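Local coordinates for acyl-[acyl-carrier-protein]--UDP-N-acetylglucosamine O-acyltransferase (Helicobacter pylori, PDB 1J2Z), which transfers an (R)-3-hydroxyacyl chain from acyl carrier protein to UDP-N-acetylglucosamine, the first step of lipid A biosynthesis, at residues A172-Y180 against F247-A256; D206-L217 against H235-C245. All coordinates share one frame; numbering follows the deposited sequence.

Contact 1: residues A172-Y180 against F247-A256. With SOG (octyl 1-thio-beta-D-glucopyranoside), chain B.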
loop_
_atom_site.group_PDB
_atom_site.type_symbol
_atom_site.label_atom_id
_atom_site.label_comp_id
_atom_site.label_asym_id
_atom_site.label_seq_id
_atom_site.Cartn_x
_atom_site.Cartn_y
_atom_site.Cartn_z
ATOM N N ALA A 172 1.449 -4.603 13.043
ATOM C CA ALA A 172 0.755 -3.396 13.465
ATOM C C ALA A 172 1.282 -3.187 14.880
ATOM O O ALA A 172 0.902 -3.908 15.800
ATOM C CB ALA A 172 -0.757 -3.621 13.479
ATOM N N LEU A 173 2.175 -2.215 15.046
ATOM C CA LEU A 173 2.785 -1.956 16.348
ATOM C C LEU A 173 2.175 -0.766 17.079
ATOM O O LEU A 173 2.151 0.355 16.562
ATOM C CB LEU A 173 4.295 -1.747 16.173
ATOM C CG LEU A 173 5.170 -1.617 17.423
ATOM C CD1 LEU A 173 5.078 -2.894 18.273
ATOM C CD2 LEU A 173 6.616 -1.374 16.992
ATOM N N GLY A 174 1.684 -1.022 18.291
ATOM C CA GLY A 174 1.078 0.028 19.087
ATOM C C GLY A 174 1.803 0.287 20.397
ATOM O O GLY A 174 1.339 1.073 21.223
ATOM N N LYS A 175 2.943 -0.367 20.593
ATOM C CA LYS A 175 3.718 -0.183 21.813
ATOM C C LYS A 175 5.209 -0.048 21.531
ATOM O O LYS A 175 5.680 -0.392 20.447
ATOM C CB LYS A 175 3.475 -1.347 22.776
ATOM C CG LYS A 175 2.080 -1.367 23.388
ATOM C CD LYS A 175 1.998 -2.409 24.491
ATOM C CE LYS A 175 0.649 -2.383 25.190
ATOM N NZ LYS A 175 0.591 -3.385 26.293
ATOM N N ASP A 176 5.946 0.457 22.516
ATOM C CA ASP A 176 7.387 0.653 22.392
ATOM C C ASP A 176 8.152 -0.662 22.381
ATOM O O ASP A 176 7.722 -1.654 22.977
ATOM C CB ASP A 176 7.908 1.510 23.546
ATOM C CG ASP A 176 7.365 2.922 23.518
ATOM O OD1 ASP A 176 6.636 3.277 22.564
ATOM O OD2 ASP A 176 7.678 3.683 24.457
ATOM N N VAL A 177 9.299 -0.660 21.714
ATOM C CA VAL A 177 10.132 -1.848 21.631
ATOM C C VAL A 177 11.541 -1.536 22.125
ATOM O O VAL A 177 12.235 -0.697 21.554
ATOM C CB VAL A 177 10.220 -2.366 20.185
ATOM C CG1 VAL A 177 11.035 -3.647 20.146
ATOM C CG2 VAL A 177 8.817 -2.595 19.628
ATOM N N PRO A 178 11.983 -2.219 23.194
ATOM C CA PRO A 178 13.313 -2.015 23.772
ATOM C C PRO A 178 14.415 -2.434 22.806
ATOM O O PRO A 178 14.178 -3.199 21.870
ATOM C CB PRO A 178 13.271 -2.877 25.029
ATOM C CG PRO A 178 12.422 -4.035 24.590
ATOM C CD PRO A 178 11.287 -3.332 23.867
ATOM N N PRO A 179 15.642 -1.946 23.028
ATOM C CA PRO A 179 16.765 -2.283 22.149
ATOM C C PRO A 179 17.044 -3.756 21.852
ATOM O O PRO A 179 16.875 -4.632 22.702
ATOM C CB PRO A 179 17.957 -1.577 22.809
ATOM C CG PRO A 179 17.530 -1.370 24.219
ATOM C CD PRO A 179 16.071 -1.041 24.109
ATOM N N TYR A 180 17.452 -4.003 20.610
ATOM C CA TYR A 180 17.808 -5.330 20.123
ATOM C C TYR A 180 16.717 -6.402 20.109
ATOM O O TYR A 180 17.020 -7.595 20.094
ATOM C CB TYR A 180 19.026 -5.833 20.904
ATOM C CG TYR A 180 20.204 -4.886 20.824
ATOM C CD1 TYR A 180 20.584 -4.110 21.920
ATOM C CD2 TYR A 180 20.922 -4.742 19.635
ATOM C CE1 TYR A 180 21.652 -3.212 21.830
ATOM C CE2 TYR A 180 21.984 -3.854 19.535
ATOM C CZ TYR A 180 22.344 -3.093 20.632
ATOM O OH TYR A 180 23.395 -2.212 20.517
ATOM N N PHE A 247 15.160 3.502 28.679
ATOM C CA PHE A 247 14.215 3.521 27.561
ATOM C C PHE A 247 12.847 3.090 28.084
ATOM O O PHE A 247 11.833 3.749 27.845
ATOM C CB PHE A 247 14.657 2.547 26.462
ATOM C CG PHE A 247 13.698 2.469 25.302
ATOM C CD1 PHE A 247 13.664 3.473 24.343
ATOM C CD2 PHE A 247 12.802 1.407 25.193
ATOM C CE1 PHE A 247 12.754 3.425 23.290
ATOM C CE2 PHE A 247 11.883 1.349 24.143
ATOM C CZ PHE A 247 11.860 2.360 23.190
ATOM N N ILE A 248 12.841 1.977 28.809
ATOM C CA ILE A 248 11.626 1.419 29.386
ATOM C C ILE A 248 10.901 2.380 30.320
ATOM O O ILE A 248 9.690 2.565 30.204
ATOM C CB ILE A 248 11.943 0.113 30.152
ATOM C CG1 ILE A 248 12.329 -0.982 29.158
ATOM C CG2 ILE A 248 10.748 -0.313 30.992
ATOM C CD1 ILE A 248 12.838 -2.265 29.811
ATOM N N LEU A 249 11.633 2.990 31.246
ATOM C CA LEU A 249 11.023 3.917 32.194
ATOM C C LEU A 249 10.485 5.183 31.530
ATOM O O LEU A 249 9.624 5.856 32.089
ATOM C CB LEU A 249 12.025 4.301 33.291
ATOM C CG LEU A 249 12.564 3.178 34.184
ATOM C CD1 LEU A 249 13.489 3.772 35.238
ATOM C CD2 LEU A 249 11.416 2.436 34.849
ATOM N N GLU A 250 10.983 5.504 30.339
ATOM C CA GLU A 250 10.529 6.698 29.630
ATOM C C GLU A 250 9.330 6.446 28.719
ATOM O O GLU A 250 8.753 7.385 28.170
ATOM C CB GLU A 250 11.671 7.285 28.796
ATOM C CG GLU A 250 12.740 7.984 29.616
ATOM C CD GLU A 250 13.911 8.438 28.766
ATOM O OE1 GLU A 250 13.674 9.091 27.727
ATOM O OE2 GLU A 250 15.066 8.145 29.137
ATOM N N SER A 251 8.952 5.181 28.569
ATOM C CA SER A 251 7.834 4.813 27.705
ATOM C C SER A 251 6.510 5.516 28.013
ATOM O O SER A 251 6.103 5.618 29.168
ATOM C CB SER A 251 7.619 3.302 27.759
ATOM O OG SER A 251 6.553 2.925 26.912
ATOM N N SER A 252 5.840 5.984 26.961
ATOM C CA SER A 252 4.553 6.664 27.085
ATOM C C SER A 252 3.410 5.714 26.763
ATOM O O SER A 252 2.416 5.645 27.486
ATOM C CB SER A 252 4.482 7.862 26.131
ATOM O OG SER A 252 5.221 8.965 26.624
ATOM N N ARG A 253 3.552 4.981 25.665
ATOM C CA ARG A 253 2.520 4.044 25.249
ATOM C C ARG A 253 2.664 2.697 25.931
ATOM O O ARG A 253 1.798 1.838 25.803
ATOM C CB ARG A 253 2.565 3.858 23.732
ATOM C CG ARG A 253 2.433 5.159 22.972
ATOM C CD ARG A 253 1.632 4.969 21.715
ATOM N NE ARG A 253 0.295 4.475 22.020
ATOM C CZ ARG A 253 -0.632 4.227 21.102
ATOM N NH1 ARG A 253 -0.366 4.430 19.819
ATOM N NH2 ARG A 253 -1.823 3.774 21.470
ATOM N N GLY A 254 3.756 2.523 26.665
ATOM C CA GLY A 254 3.992 1.262 27.340
ATOM C C GLY A 254 4.871 0.393 26.465
ATOM O O GLY A 254 4.987 0.632 25.265
ATOM N N VAL A 255 5.496 -0.614 27.061
ATOM C CA VAL A 255 6.372 -1.508 26.323
ATOM C C VAL A 255 5.597 -2.689 25.759
ATOM O O VAL A 255 4.650 -3.173 26.376
ATOM C CB VAL A 255 7.503 -2.018 27.228
ATOM C CG1 VAL A 255 8.335 -3.052 26.499
ATOM C CG2 VAL A 255 8.372 -0.847 27.653
ATOM N N ALA A 256 6.008 -3.145 24.583
ATOM C CA ALA A 256 5.350 -4.262 23.921
ATOM C C ALA A 256 5.389 -5.539 24.752
ATOM O O ALA A 256 6.221 -5.694 25.645
ATOM C CB ALA A 256 5.992 -4.510 22.564
HETATM C C1 SOG B . -1.908 10.149 11.807
HETATM C C2 SOG B . -1.360 11.576 11.555
HETATM C C3 SOG B . -1.348 11.860 10.047
HETATM C C4 SOG B . -0.453 10.815 9.374
HETATM C C5 SOG B . -1.028 9.402 9.651
HETATM C C6 SOG B . -0.153 8.328 9.019
HETATM C "C1'" SOG B . -3.001 9.026 13.626
HETATM C "C2'" SOG B . -2.419 7.777 14.259
HETATM C "C3'" SOG B . -3.332 7.237 15.344
HETATM C "C4'" SOG B . -2.752 5.986 15.987
HETATM C "C5'" SOG B . -3.672 5.450 17.076
HETATM C "C6'" SOG B . -3.161 4.131 17.617
HETATM C "C7'" SOG B . -4.065 3.587 18.698
HETATM C "C8'" SOG B . -3.532 2.272 19.216
HETATM S S1 SOG B . -1.908 9.855 13.212
HETATM O O2 SOG B . -2.170 12.535 12.223
HETATM O O3 SOG B . -0.838 13.156 9.805
HETATM O O4 SOG B . -0.404 11.050 7.977
HETATM O O5 SOG B . -1.086 9.185 11.090
HETATM O O6 SOG B . -0.515 8.147 7.663
HETATM O O HOH W 1 5.860 5.628 23.955
#
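Asp176 carries this contact, with its backbone as well as its side chain. Asp176 N donates to Gly254 O (2.9 Å) and Asp176 O accepts from Ala256 N (2.8 Å), both bonds nearly straight at 159°, so that a single beta bridge straddles Val255. The Asp176 carboxylate lies beside the backbone N, with CG turned from its own carbonyl carbon (chi1 -65°), and there it meets the turn that follows helix 239-250. Ser251 OG donates to Asp176 OD2 over 2.8 Å, arriving from above the carboxylate plane, 58° out of it. A water links the same Asp176 OD2 (2.7 Å) to the backbone N of Arg253. Behind these partners stands Arg160, whose NE forms a salt bridge with Asp176 OD2; its NH2 donates to Phe247 O, and its cation also packs on the Phe247 ring.

Apolar groups flank this polar centre. Phe247 CE2 approaches Val177 O to 3.3 Å, and the CD2-CE2 part of the ring also meets Pro178 and Pro179 obliquely, while Pro178 CD touches Val255 CG1. At the other end the extended Lys175 side chain runs along the Gly254-Ala256 backbone, its CD 3.3 Å from Val255 O. Arg253, bent at its second and third torsions, places one guanidinium face over Gly174 O. It lines the octyl thioglucoside pocket, NH2 reaching C8' at 3.2 Å, and its NH1 donates to O of Gln157, probably a substrate-binding residue.

Ser251 OG, Arg160 NE and, probably, the water thus converge on one oxygen of a buried aspartate, an environment that probably keeps the carboxylate ionised. The bridge and the carboxylate together fasten the turn after the last helix to the chain leaving the left-handed beta-helix, and leave Arg253 beside the end of the alkyl chain.

Contact 2: residues D206-L217 against H235-C245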
loop_
_atom_site.group_PDB
_atom_site.type_symbol
_atom_site.label_atom_id
_atom_site.label_comp_id
_atom_site.label_asym_id
_atom_site.label_seq_id
_atom_site.Cartn_x
_atom_site.Cartn_y
_atom_site.Cartn_z
ATOM N N ASP A 206 28.645 -9.385 26.028
ATOM C CA ASP A 206 27.552 -8.442 26.218
ATOM C C ASP A 206 26.230 -8.971 25.677
ATOM O O ASP A 206 25.166 -8.644 26.198
ATOM C CB ASP A 206 27.902 -7.102 25.567
ATOM C CG ASP A 206 29.151 -6.479 26.166
ATOM O OD1 ASP A 206 29.243 -6.411 27.413
ATOM O OD2 ASP A 206 30.037 -6.056 25.395
ATOM N N ILE A 207 26.297 -9.798 24.641
ATOM C CA ILE A 207 25.086 -10.363 24.073
ATOM C C ILE A 207 24.439 -11.283 25.105
ATOM O O ILE A 207 23.216 -11.286 25.264
ATOM C CB ILE A 207 25.390 -11.144 22.777
ATOM C CG1 ILE A 207 25.887 -10.171 21.702
ATOM C CG2 ILE A 207 24.140 -11.871 22.294
ATOM C CD1 ILE A 207 26.244 -10.831 20.382
ATOM N N ASP A 208 25.265 -12.053 25.812
ATOM C CA ASP A 208 24.768 -12.964 26.844
ATOM C C ASP A 208 24.130 -12.149 27.962
ATOM O O ASP A 208 23.047 -12.477 28.452
ATOM C CB ASP A 208 25.907 -13.800 27.440
ATOM C CG ASP A 208 26.570 -14.701 26.423
ATOM O OD1 ASP A 208 25.847 -15.402 25.686
ATOM O OD2 ASP A 208 27.817 -14.714 26.368
ATOM N N PHE A 209 24.819 -11.087 28.365
ATOM C CA PHE A 209 24.333 -10.216 29.422
ATOM C C PHE A 209 22.945 -9.679 29.089
ATOM O O PHE A 209 22.055 -9.667 29.940
ATOM C CB PHE A 209 25.316 -9.060 29.631
ATOM C CG PHE A 209 24.871 -8.063 30.662
ATOM C CD1 PHE A 209 24.003 -7.030 30.321
ATOM C CD2 PHE A 209 25.305 -8.166 31.979
ATOM C CE1 PHE A 209 23.574 -6.115 31.277
ATOM C CE2 PHE A 209 24.881 -7.256 32.943
ATOM C CZ PHE A 209 24.015 -6.230 32.591
ATOM N N ILE A 210 22.762 -9.244 27.846
ATOM C CA ILE A 210 21.476 -8.707 27.414
ATOM C C ILE A 210 20.365 -9.749 27.513
ATOM O O ILE A 210 19.283 -9.457 28.021
ATOM C CB ILE A 210 21.570 -8.157 25.973
ATOM C CG1 ILE A 210 22.545 -6.976 25.955
ATOM C CG2 ILE A 210 20.188 -7.714 25.478
ATOM C CD1 ILE A 210 22.841 -6.428 24.576
ATOM N N TYR A 211 20.623 -10.962 27.032
ATOM C CA TYR A 211 19.614 -12.019 27.110
ATOM C C TYR A 211 19.170 -12.160 28.559
ATOM O O TYR A 211 17.976 -12.152 28.865
ATOM C CB TYR A 211 20.179 -13.368 26.653
ATOM C CG TYR A 211 20.152 -13.630 25.164
ATOM C CD1 TYR A 211 21.312 -13.526 24.398
ATOM C CD2 TYR A 211 18.983 -14.055 24.533
ATOM C CE1 TYR A 211 21.314 -13.850 23.041
ATOM C CE2 TYR A 211 18.972 -14.378 23.174
ATOM C CZ TYR A 211 20.143 -14.276 22.436
ATOM O OH TYR A 211 20.153 -14.621 21.105
ATOM N N ALA A 212 20.151 -12.300 29.444
ATOM C CA ALA A 212 19.892 -12.447 30.868
ATOM C C ALA A 212 19.081 -11.269 31.382
ATOM O O ALA A 212 18.085 -11.448 32.082
ATOM C CB ALA A 212 21.216 -12.544 31.629
ATOM N N LEU A 213 19.512 -10.064 31.021
ATOM C CA LEU A 213 18.840 -8.841 31.444
ATOM C C LEU A 213 17.351 -8.880 31.102
ATOM O O LEU A 213 16.497 -8.660 31.961
ATOM C CB LEU A 213 19.474 -7.628 30.755
ATOM C CG LEU A 213 19.412 -6.263 31.454
ATOM C CD1 LEU A 213 19.556 -5.173 30.405
ATOM C CD2 LEU A 213 18.114 -6.083 32.215
ATOM N N TYR A 214 17.043 -9.153 29.840
ATOM C CA TYR A 214 15.655 -9.198 29.406
ATOM C C TYR A 214 14.866 -10.315 30.072
ATOM O O TYR A 214 13.678 -10.156 30.363
ATOM C CB TYR A 214 15.583 -9.328 27.883
ATOM C CG TYR A 214 15.692 -8.002 27.154
ATOM C CD1 TYR A 214 16.619 -7.818 26.128
ATOM C CD2 TYR A 214 14.845 -6.938 27.473
ATOM C CE1 TYR A 214 16.697 -6.612 25.437
ATOM C CE2 TYR A 214 14.915 -5.727 26.787
ATOM C CZ TYR A 214 15.840 -5.571 25.772
ATOM O OH TYR A 214 15.902 -4.378 25.088
ATOM N N LYS A 215 15.519 -11.445 30.320
ATOM C CA LYS A 215 14.840 -12.560 30.966
ATOM C C LYS A 215 14.378 -12.145 32.360
ATOM O O LYS A 215 13.275 -12.483 32.786
ATOM C CB LYS A 215 15.774 -13.773 31.027
ATOM C CG LYS A 215 16.045 -14.357 29.643
ATOM C CD LYS A 215 17.130 -15.425 29.626
ATOM C CE LYS A 215 17.378 -15.903 28.190
ATOM N NZ LYS A 215 18.512 -16.860 28.065
ATOM N N ARG A 216 15.214 -11.386 33.057
ATOM C CA ARG A 216 14.867 -10.922 34.395
ATOM C C ARG A 216 13.863 -9.776 34.327
ATOM O O ARG A 216 12.943 -9.698 35.143
ATOM C CB ARG A 216 16.127 -10.478 35.143
ATOM C CG ARG A 216 17.025 -11.643 35.532
ATOM C CD ARG A 216 18.256 -11.196 36.301
ATOM N NE ARG A 216 19.243 -10.544 35.446
ATOM C CZ ARG A 216 19.592 -9.269 35.563
ATOM N NH1 ARG A 216 19.028 -8.522 36.500
ATOM N NH2 ARG A 216 20.506 -8.747 34.753
ATOM N N LEU A 217 14.030 -8.901 33.340
ATOM C CA LEU A 217 13.130 -7.766 33.175
ATOM C C LEU A 217 11.700 -8.191 32.887
ATOM O O LEU A 217 10.750 -7.591 33.402
ATOM C CB LEU A 217 13.607 -6.856 32.040
ATOM C CG LEU A 217 14.736 -5.878 32.359
ATOM C CD1 LEU A 217 15.125 -5.122 31.096
ATOM C CD2 LEU A 217 14.284 -4.915 33.455
ATOM N N HIS A 235 23.074 -2.224 38.920
ATOM C CA HIS A 235 24.059 -2.075 37.854
ATOM C C HIS A 235 24.194 -0.622 37.428
ATOM O O HIS A 235 24.080 -0.302 36.243
ATOM C CB HIS A 235 23.665 -2.923 36.646
ATOM C CG HIS A 235 23.575 -4.388 36.938
ATOM N ND1 HIS A 235 24.658 -5.129 37.358
ATOM C CD2 HIS A 235 22.534 -5.249 36.867
ATOM C CE1 HIS A 235 24.288 -6.385 37.532
ATOM N NE2 HIS A 235 23.004 -6.484 37.242
ATOM N N ALA A 236 24.441 0.253 38.398
ATOM C CA ALA A 236 24.586 1.680 38.133
ATOM C C ALA A 236 25.632 1.945 37.056
ATOM O O ALA A 236 25.622 2.995 36.411
ATOM C CB ALA A 236 24.959 2.407 39.414
ATOM N N ASN A 237 26.537 0.992 36.865
ATOM C CA ASN A 237 27.581 1.134 35.861
ATOM C C ASN A 237 27.548 -0.014 34.864
ATOM O O ASN A 237 28.217 -1.034 35.037
ATOM C CB ASN A 237 28.954 1.205 36.530
ATOM C CG ASN A 237 29.078 2.383 37.474
ATOM O OD1 ASN A 237 28.836 3.529 37.090
ATOM N ND2 ASN A 237 29.459 2.109 38.717
ATOM N N ASN A 238 26.748 0.167 33.822
ATOM C CA ASN A 238 26.594 -0.812 32.758
ATOM C C ASN A 238 25.801 -0.105 31.673
ATOM O O ASN A 238 24.600 0.117 31.814
ATOM C CB ASN A 238 25.830 -2.042 33.248
ATOM C CG ASN A 238 25.732 -3.120 32.189
ATOM O OD1 ASN A 238 25.140 -2.913 31.128
ATOM N ND2 ASN A 238 26.318 -4.278 32.466
ATOM N N PRO A 239 26.469 0.252 30.568
ATOM C CA PRO A 239 25.844 0.950 29.445
ATOM C C PRO A 239 24.569 0.301 28.926
ATOM O O PRO A 239 23.588 0.985 28.661
ATOM C CB PRO A 239 26.953 0.972 28.398
ATOM C CG PRO A 239 27.670 -0.316 28.664
ATOM C CD PRO A 239 27.772 -0.311 30.168
ATOM N N PHE A 240 24.585 -1.020 28.788
ATOM C CA PHE A 240 23.423 -1.737 28.281
ATOM C C PHE A 240 22.212 -1.620 29.197
ATOM O O PHE A 240 21.091 -1.422 28.727
ATOM C CB PHE A 240 23.786 -3.201 28.043
ATOM C CG PHE A 240 25.004 -3.373 27.185
ATOM C CD1 PHE A 240 26.247 -3.632 27.759
ATOM C CD2 PHE A 240 24.923 -3.220 25.804
ATOM C CE1 PHE A 240 27.391 -3.734 26.973
ATOM C CE2 PHE A 240 26.064 -3.321 25.007
ATOM C CZ PHE A 240 27.300 -3.578 25.595
ATOM N N VAL A 241 22.434 -1.736 30.499
ATOM C CA VAL A 241 21.342 -1.613 31.455
ATOM C C VAL A 241 20.773 -0.201 31.359
ATOM O O VAL A 241 19.552 -0.008 31.344
ATOM C CB VAL A 241 21.834 -1.869 32.896
ATOM C CG1 VAL A 241 20.751 -1.493 33.905
ATOM C CG2 VAL A 241 22.213 -3.331 33.053
ATOM N N LYS A 242 21.665 0.785 31.284
ATOM C CA LYS A 242 21.250 2.181 31.192
ATOM C C LYS A 242 20.425 2.428 29.934
ATOM O O LYS A 242 19.357 3.041 29.981
ATOM C CB LYS A 242 22.476 3.105 31.172
ATOM C CG LYS A 242 23.330 3.053 32.429
ATOM C CD LYS A 242 24.467 4.070 32.363
ATOM C CE LYS A 242 25.298 4.059 33.640
ATOM N NZ LYS A 242 26.405 5.057 33.607
ATOM N N GLU A 243 20.935 1.947 28.809
ATOM C CA GLU A 243 20.275 2.117 27.522
ATOM C C GLU A 243 18.897 1.466 27.487
ATOM O O GLU A 243 17.923 2.067 27.040
ATOM C CB GLU A 243 21.148 1.513 26.426
ATOM C CG GLU A 243 20.648 1.755 25.024
ATOM C CD GLU A 243 21.594 1.196 23.982
ATOM O OE1 GLU A 243 21.357 1.437 22.777
ATOM O OE2 GLU A 243 22.572 0.515 24.369
ATOM N N ILE A 244 18.825 0.232 27.970
ATOM C CA ILE A 244 17.581 -0.527 27.973
ATOM C C ILE A 244 16.567 -0.086 29.026
ATOM O O ILE A 244 15.405 0.166 28.710
ATOM C CB ILE A 244 17.881 -2.029 28.148
ATOM C CG1 ILE A 244 18.671 -2.527 26.937
ATOM C CG2 ILE A 244 16.590 -2.815 28.319
ATOM C CD1 ILE A 244 19.140 -3.955 27.033
ATOM N N CYS A 245 17.008 0.015 30.273
ATOM C CA CYS A 245 16.109 0.397 31.354
ATOM C C CYS A 245 15.608 1.835 31.311
ATOM O O CYS A 245 14.447 2.097 31.630
ATOM C CB CYS A 245 16.773 0.101 32.699
ATOM S SG CYS A 245 17.133 -1.653 32.894
#
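Ile244 reaches from helix 239-250 into the side of helix 204-217, a knob in the hole formed by Ile210, Leu213, Tyr214 and Leu217. From CB, which points at the facing helix, the side chain divides. The CG2 methyl lies 3.7 Å from Tyr214 CE2, approaching that ring obliquely, and 3.9 Å from Leu217 CD1. CG1, set beside the backbone N (chi1 -64°), passes Tyr214 OH, which is hydrogen-bonded to Pro179 O. The chain then runs extended to CD1, which meets Leu213 CD1 tip to tip at 3.6 Å, lies against the Tyr214 ring and touches Ile210 CG2.

One turn earlier, Phe240 crosses the side chains of Ile210 and Asp206 at about a right angle: its CD2 packs on Ile210 CD1, and its CE1 and CZ lie against Asp206 CB and the carboxylate, CE1 3.3 Å from Asp206 OD1.

Phe209 is enclosed on several sides. Asn238 ND2 lies over one ring face, 3.0 Å from Phe209 CZ, the amide nearly parallel to the ring (19°) but displaced so that CG and OD1 pass beyond its rim. Val241 CG2 meets the same CZ at the ring edge, 3.4 Å away, and the ring turns an edge to the face of His235 in a T-shaped pair. Asn238 is the N-cap of helix 239-250: its OD1 accepts from Val241 N (3.0 Å), helping to set the amide's rotation and hold ND2 against the ring.

The axes of segments 206-217 and 239-245 approach to 10.7 Å at 42°, with no direct hydrogen bond between them. Helix 224-234 touches Leu213, Leu217 and Cys245, and its Glu231 forms a salt bridge with Arg216. Helix 195-201 packs on Ile207 and Tyr211, completing the helical C-terminal domain.

Overall arrangement
Both contacts use helix 239-250: contact 2 uses its first two turns, contact 1 its last turn and the tail beyond. They meet where Pro178 and Pro179 pack on Tyr214 and Ile244; Tyr214 OH probably hydrogen-bonds Pro179 O, and Ile248 touches Leu217. Each is partly buried, but contact 1 lies nearer the centre of the chain, at the junction with the left-handed beta-helix and with Arg253 in the detergent pocket, and depends on backbone bonds and a buried carboxylate. Contact 2, farther out and away from the annotated sites, joins helix to helix within the C-terminal domain through aliphatic and aromatic side chains.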